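Local coordinates for carbonic anhydrase (PDB 7COI), which probably catalyses the reversible hydration of carbon dioxide to hydrogencarbonate as a zinc-dependent, beta-class carbonic anhydrase, at residues C178-L190 against P195-H207. Residues are numbered along the deposited sequence; the frame is centred on the assembly and turned at random.
Sequences CGGVAAALGNKGL and PWLIPLRQLREQH. With ZN (zinc ion), chain F; ACT (acetate ion), chain E.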
loop_
_atom_site.group_PDB
_atom_site.type_symbol
_atom_site.label_atom_id
_atom_site.label_comp_id
_atom_site.label_asym_id
_atom_site.label_seq_id
_atom_site.Cartn_x
_atom_site.Cartn_y
_atom_site.Cartn_z
ATOM N N CYS A 178 -22.352 -9.746 4.145
ATOM C CA CYS A 178 -21.127 -9.085 3.587
ATOM C C CYS A 178 -20.377 -10.082 2.720
ATOM O O CYS A 178 -19.848 -11.050 3.269
ATOM C CB CYS A 178 -20.231 -8.528 4.687
ATOM S SG CYS A 178 -18.812 -7.635 4.000
ATOM N N GLY A 179 -20.286 -9.811 1.409
ATOM C CA GLY A 179 -19.542 -10.633 0.430
ATOM C C GLY A 179 -18.056 -10.728 0.725
ATOM O O GLY A 179 -17.468 -11.753 0.411
ATOM N N GLY A 180 -17.430 -9.709 1.308
ATOM C CA GLY A 180 -16.005 -9.759 1.658
ATOM C C GLY A 180 -15.784 -10.667 2.832
ATOM O O GLY A 180 -14.873 -11.495 2.817
ATOM N N VAL A 181 -16.640 -10.566 3.841
ATOM C CA VAL A 181 -16.565 -11.493 5.004
ATOM C C VAL A 181 -16.791 -12.926 4.486
ATOM O O VAL A 181 -16.015 -13.836 4.858
ATOM C CB VAL A 181 -17.572 -11.071 6.078
ATOM C CG1 VAL A 181 -17.677 -12.130 7.166
ATOM C CG2 VAL A 181 -17.190 -9.708 6.657
ATOM N N ALA A 182 -17.805 -13.145 3.655
ATOM C CA ALA A 182 -18.094 -14.505 3.112
ATOM C C ALA A 182 -16.888 -15.031 2.306
ATOM O O ALA A 182 -16.514 -16.220 2.439
ATOM C CB ALA A 182 -19.358 -14.494 2.301
ATOM N N ALA A 183 -16.260 -14.191 1.484
ATOM C CA ALA A 183 -15.075 -14.584 0.686
ATOM C C ALA A 183 -13.981 -15.108 1.626
ATOM O O ALA A 183 -13.331 -16.138 1.305
ATOM C CB ALA A 183 -14.601 -13.415 -0.132
ATOM N N ALA A 184 -13.755 -14.435 2.767
ATOM C CA ALA A 184 -12.699 -14.818 3.720
ATOM C C ALA A 184 -12.991 -16.196 4.342
ATOM O O ALA A 184 -12.047 -16.858 4.774
ATOM C CB ALA A 184 -12.520 -13.759 4.779
ATOM N N LEU A 185 -14.263 -16.589 4.443
ATOM C CA LEU A 185 -14.656 -17.908 5.022
ATOM C C LEU A 185 -14.606 -19.014 3.950
ATOM O O LEU A 185 -14.754 -20.209 4.323
ATOM C CB LEU A 185 -16.065 -17.776 5.613
ATOM C CG LEU A 185 -16.135 -17.008 6.930
ATOM C CD1 LEU A 185 -17.566 -16.529 7.207
ATOM C CD2 LEU A 185 -15.601 -17.856 8.080
ATOM N N GLY A 186 -14.455 -18.655 2.682
ATOM C CA GLY A 186 -14.237 -19.595 1.550
ATOM C C GLY A 186 -12.752 -19.843 1.297
ATOM O O GLY A 186 -11.918 -19.255 1.986
ATOM N N ASN A 187 -12.408 -20.694 0.353
ATOM C CA ASN A 187 -10.988 -20.996 0.048
ATOM C C ASN A 187 -10.815 -20.984 -1.466
ATOM O O ASN A 187 -9.976 -21.726 -1.984
ATOM C CB ASN A 187 -10.511 -22.257 0.770
ATOM C CG ASN A 187 -10.453 -22.074 2.268
ATOM O OD1 ASN A 187 -9.394 -21.778 2.841
ATOM N ND2 ASN A 187 -11.601 -22.199 2.908
ATOM N N LYS A 188 -11.528 -20.073 -2.125
ATOM C CA LYS A 188 -11.336 -19.741 -3.549
ATOM C C LYS A 188 -10.340 -18.576 -3.615
ATOM O O LYS A 188 -10.497 -17.619 -2.818
ATOM C CB LYS A 188 -12.691 -19.403 -4.165
ATOM C CG LYS A 188 -12.682 -19.224 -5.673
ATOM C CD LYS A 188 -14.090 -19.203 -6.277
ATOM C CE LYS A 188 -14.187 -18.451 -7.591
ATOM N NZ LYS A 188 -15.177 -17.350 -7.495
ATOM N N GLY A 189 -9.365 -18.661 -4.527
ATOM C CA GLY A 189 -8.449 -17.543 -4.861
ATOM C C GLY A 189 -9.203 -16.459 -5.601
ATOM O O GLY A 189 -9.975 -16.806 -6.506
ATOM N N LEU A 190 -9.071 -15.204 -5.189
ATOM C CA LEU A 190 -9.876 -14.082 -5.737
ATOM C C LEU A 190 -8.944 -12.966 -6.210
ATOM O O LEU A 190 -9.407 -11.804 -6.308
ATOM C CB LEU A 190 -10.835 -13.601 -4.640
ATOM C CG LEU A 190 -11.918 -14.616 -4.262
ATOM C CD1 LEU A 190 -12.709 -14.134 -3.066
ATOM C CD2 LEU A 190 -12.827 -14.881 -5.423
ATOM N N PRO A 195 -4.881 -10.479 -0.846
ATOM C CA PRO A 195 -4.166 -9.704 0.166
ATOM C C PRO A 195 -5.102 -8.793 0.960
ATOM O O PRO A 195 -4.879 -8.593 2.172
ATOM C CB PRO A 195 -3.065 -8.952 -0.612
ATOM C CG PRO A 195 -3.521 -9.007 -2.069
ATOM C CD PRO A 195 -4.327 -10.283 -2.194
ATOM N N TRP A 196 -6.075 -8.207 0.287
ATOM C CA TRP A 196 -7.023 -7.281 0.930
ATOM C C TRP A 196 -7.732 -8.007 2.092
ATOM O O TRP A 196 -7.947 -7.388 3.162
ATOM C CB TRP A 196 -8.031 -6.704 -0.072
ATOM C CG TRP A 196 -8.949 -5.776 0.661
ATOM C CD1 TRP A 196 -10.214 -6.031 1.121
ATOM C CD2 TRP A 196 -8.606 -4.460 1.116
ATOM N NE1 TRP A 196 -10.678 -4.954 1.798
ATOM C CE2 TRP A 196 -9.702 -3.994 1.863
ATOM C CE3 TRP A 196 -7.470 -3.656 0.998
ATOM C CZ2 TRP A 196 -9.731 -2.727 2.437
ATOM C CZ3 TRP A 196 -7.475 -2.411 1.607
ATOM C CH2 TRP A 196 -8.597 -1.964 2.308
ATOM N N LEU A 197 -8.097 -9.268 1.877
ATOM C CA LEU A 197 -8.936 -10.028 2.841
ATOM C C LEU A 197 -8.101 -10.696 3.925
ATOM O O LEU A 197 -8.709 -11.293 4.824
ATOM C CB LEU A 197 -9.769 -11.062 2.068
ATOM C CG LEU A 197 -10.822 -10.428 1.154
ATOM C CD1 LEU A 197 -11.482 -11.502 0.309
ATOM C CD2 LEU A 197 -11.842 -9.618 1.925
ATOM N N ILE A 198 -6.782 -10.575 3.909
ATOM C CA ILE A 198 -5.927 -11.308 4.887
ATOM C C ILE A 198 -6.403 -11.037 6.322
ATOM O O ILE A 198 -6.431 -11.992 7.119
ATOM C CB ILE A 198 -4.438 -10.982 4.693
ATOM C CG1 ILE A 198 -3.870 -11.701 3.482
ATOM C CG2 ILE A 198 -3.661 -11.338 5.954
ATOM C CD1 ILE A 198 -2.498 -11.163 3.053
ATOM N N PRO A 199 -6.702 -9.788 6.758
ATOM C CA PRO A 199 -7.116 -9.554 8.145
ATOM C C PRO A 199 -8.330 -10.372 8.594
ATOM O O PRO A 199 -8.379 -10.779 9.757
ATOM C CB PRO A 199 -7.426 -8.052 8.181
ATOM C CG PRO A 199 -6.488 -7.471 7.125
ATOM C CD PRO A 199 -6.538 -8.511 6.025
ATOM N N LEU A 200 -9.263 -10.603 7.669
ATOM C CA LEU A 200 -10.453 -11.433 7.919
ATOM C C LEU A 200 -10.019 -12.894 8.065
ATOM O O LEU A 200 -10.539 -13.549 8.973
ATOM C CB LEU A 200 -11.452 -11.228 6.797
ATOM C CG LEU A 200 -12.195 -9.899 6.826
ATOM C CD1 LEU A 200 -12.897 -9.657 5.509
ATOM C CD2 LEU A 200 -13.213 -9.903 7.948
ATOM N N ARG A 201 -9.089 -13.381 7.238
ATOM C CA ARG A 201 -8.576 -14.777 7.383
ATOM C C ARG A 201 -7.760 -14.918 8.665
ATOM O O ARG A 201 -7.792 -16.006 9.263
ATOM C CB ARG A 201 -7.813 -15.223 6.148
ATOM C CG ARG A 201 -8.665 -15.363 4.913
ATOM C CD ARG A 201 -7.834 -15.881 3.776
ATOM N NE ARG A 201 -8.676 -15.904 2.610
ATOM C CZ ARG A 201 -9.459 -16.909 2.284
ATOM N NH1 ARG A 201 -9.433 -18.017 3.015
ATOM N NH2 ARG A 201 -10.222 -16.815 1.209
ATOM N N GLN A 202 -7.103 -13.853 9.139
ATOM C CA GLN A 202 -6.364 -13.924 10.418
ATOM C C GLN A 202 -7.385 -14.139 11.559
ATOM O O GLN A 202 -7.116 -14.969 12.478
ATOM C CB GLN A 202 -5.547 -12.657 10.638
ATOM C CG GLN A 202 -4.413 -12.506 9.616
ATOM C CD GLN A 202 -3.681 -11.206 9.817
ATOM O OE1 GLN A 202 -4.285 -10.159 10.038
ATOM N NE2 GLN A 202 -2.367 -11.276 9.771
ATOM N N LEU A 203 -8.503 -13.406 11.514
ATOM C CA LEU A 203 -9.593 -13.558 12.507
ATOM C C LEU A 203 -10.203 -14.953 12.379
ATOM O O LEU A 203 -10.467 -15.576 13.436
ATOM C CB LEU A 203 -10.644 -12.462 12.306
ATOM C CG LEU A 203 -10.216 -11.077 12.739
ATOM C CD1 LEU A 203 -11.207 -10.039 12.229
ATOM C CD2 LEU A 203 -10.075 -11.014 14.261
ATOM N N ARG A 204 -10.383 -15.435 11.151
ATOM C CA ARG A 204 -10.916 -16.801 10.928
ATOM C C ARG A 204 -10.001 -17.844 11.610
ATOM O O ARG A 204 -10.523 -18.745 12.334
ATOM C CB ARG A 204 -11.044 -17.053 9.437
ATOM C CG ARG A 204 -11.551 -18.443 9.106
ATOM C CD ARG A 204 -11.626 -18.613 7.608
ATOM N NE ARG A 204 -11.993 -19.969 7.256
ATOM C CZ ARG A 204 -11.942 -20.480 6.048
ATOM N NH1 ARG A 204 -11.554 -19.736 5.015
ATOM N NH2 ARG A 204 -12.275 -21.749 5.886
ATOM N N GLU A 205 -8.688 -17.745 11.392
ATOM C CA GLU A 205 -7.694 -18.658 12.020
ATOM C C GLU A 205 -7.826 -18.563 13.539
ATOM O O GLU A 205 -7.881 -19.627 14.180
ATOM C CB GLU A 205 -6.261 -18.330 11.599
ATOM C CG GLU A 205 -5.183 -19.140 12.295
ATOM C CD GLU A 205 -3.764 -18.665 11.979
ATOM O OE1 GLU A 205 -2.934 -18.651 12.887
ATOM O OE2 GLU A 205 -3.477 -18.336 10.812
ATOM N N GLN A 206 -7.847 -17.352 14.094
ATOM C CA GLN A 206 -7.835 -17.151 15.555
ATOM C C GLN A 206 -9.121 -17.712 16.171
ATOM O O GLN A 206 -9.080 -18.101 17.358
ATOM C CB GLN A 206 -7.742 -15.679 15.936
ATOM C CG GLN A 206 -6.461 -14.963 15.536
ATOM C CD GLN A 206 -6.670 -13.459 15.557
ATOM O OE1 GLN A 206 -7.408 -12.923 16.396
ATOM N NE2 GLN A 206 -6.067 -12.765 14.598
ATOM N N HIS A 207 -10.244 -17.663 15.460
ATOM C CA HIS A 207 -11.591 -18.006 15.992
ATOM C C HIS A 207 -12.143 -19.243 15.270
ATOM O O HIS A 207 -13.391 -19.366 15.174
ATOM C CB HIS A 207 -12.521 -16.788 15.846
ATOM C CG HIS A 207 -12.088 -15.620 16.666
ATOM N ND1 HIS A 207 -12.492 -15.454 17.965
ATOM C CD2 HIS A 207 -11.275 -14.585 16.400
ATOM C CE1 HIS A 207 -11.951 -14.362 18.472
ATOM N NE2 HIS A 207 -11.226 -13.783 17.516
HETATM ZN ZN ZN F . -19.740 -5.904 2.777
HETATM C C ACT E . -19.738 -6.376 -0.231
HETATM O O ACT E . -20.499 -6.075 -1.144
HETATM O OXT ACT E . -20.338 -6.720 1.062
HETATM C CH3 ACT E . -18.212 -6.392 -0.361
HETATM O O HOH W 1 -9.686 -15.192 -1.273
#
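Arg-204 sets CG anti to its own backbone nitrogen (chi1 179°) and Arg-201 sets CG anti to its carbonyl carbon (chi1 -67°); both chains then run extended, carrying two guanidinium groups to the C-terminal end of helix 179-185. There Arg-204 NH1 donates to Ala-184 O at 2.9 Å, the oxygen tilted out of the guanidinium plane, and makes a weak bond to Gly-186 O. Arg-201 grips Gly-186 O end-on with two nitrogens: NH1 at 3.0 Å, nearly along the C=O axis, and NH2 from above the carbonyl plane. Ala-184 O lies over one face of the Arg-201 group and Leu-185 O over one face of Arg-204, both offset toward the rim and neither hydrogen-bonded there. A water joins Arg-201 NH2 to Lys-188 O, while NH1 also bonds to Ser-282 O of the second subunit, tying this corner to the assembly.

Helices 179-185 and 195-206 cross at -63° with their axes 8.9 Å apart. Small residues suit this approach: Ala-184 CB presses on Leu-200 CB at 3.4 Å, tighter than usual, and Gly-180 O lies against Leu-197 CD2 and Leu-200 CD1, with no side chain to hold the leucines off. Leu-197 CD1 meets Ala-183 CB at 3.7 Å, and Val-181 CG2 touches Leu-200 CD2, the two side chains crossing at about a right angle.

Cys-178, the N-cap residue, binds zinc through SG, alongside Cys-119, His-175 and an acetate, probably from the crystallisation liquor, that accepts from Gly-179 N; SG also weakly caps Val-181 N. The helix is thus tied to the metal at its start and to two arginines at its end, where their positive charges probably complement its dipole and serve Ala-184 O and Gly-186 O, for which neither segment supplies a backbone N-H.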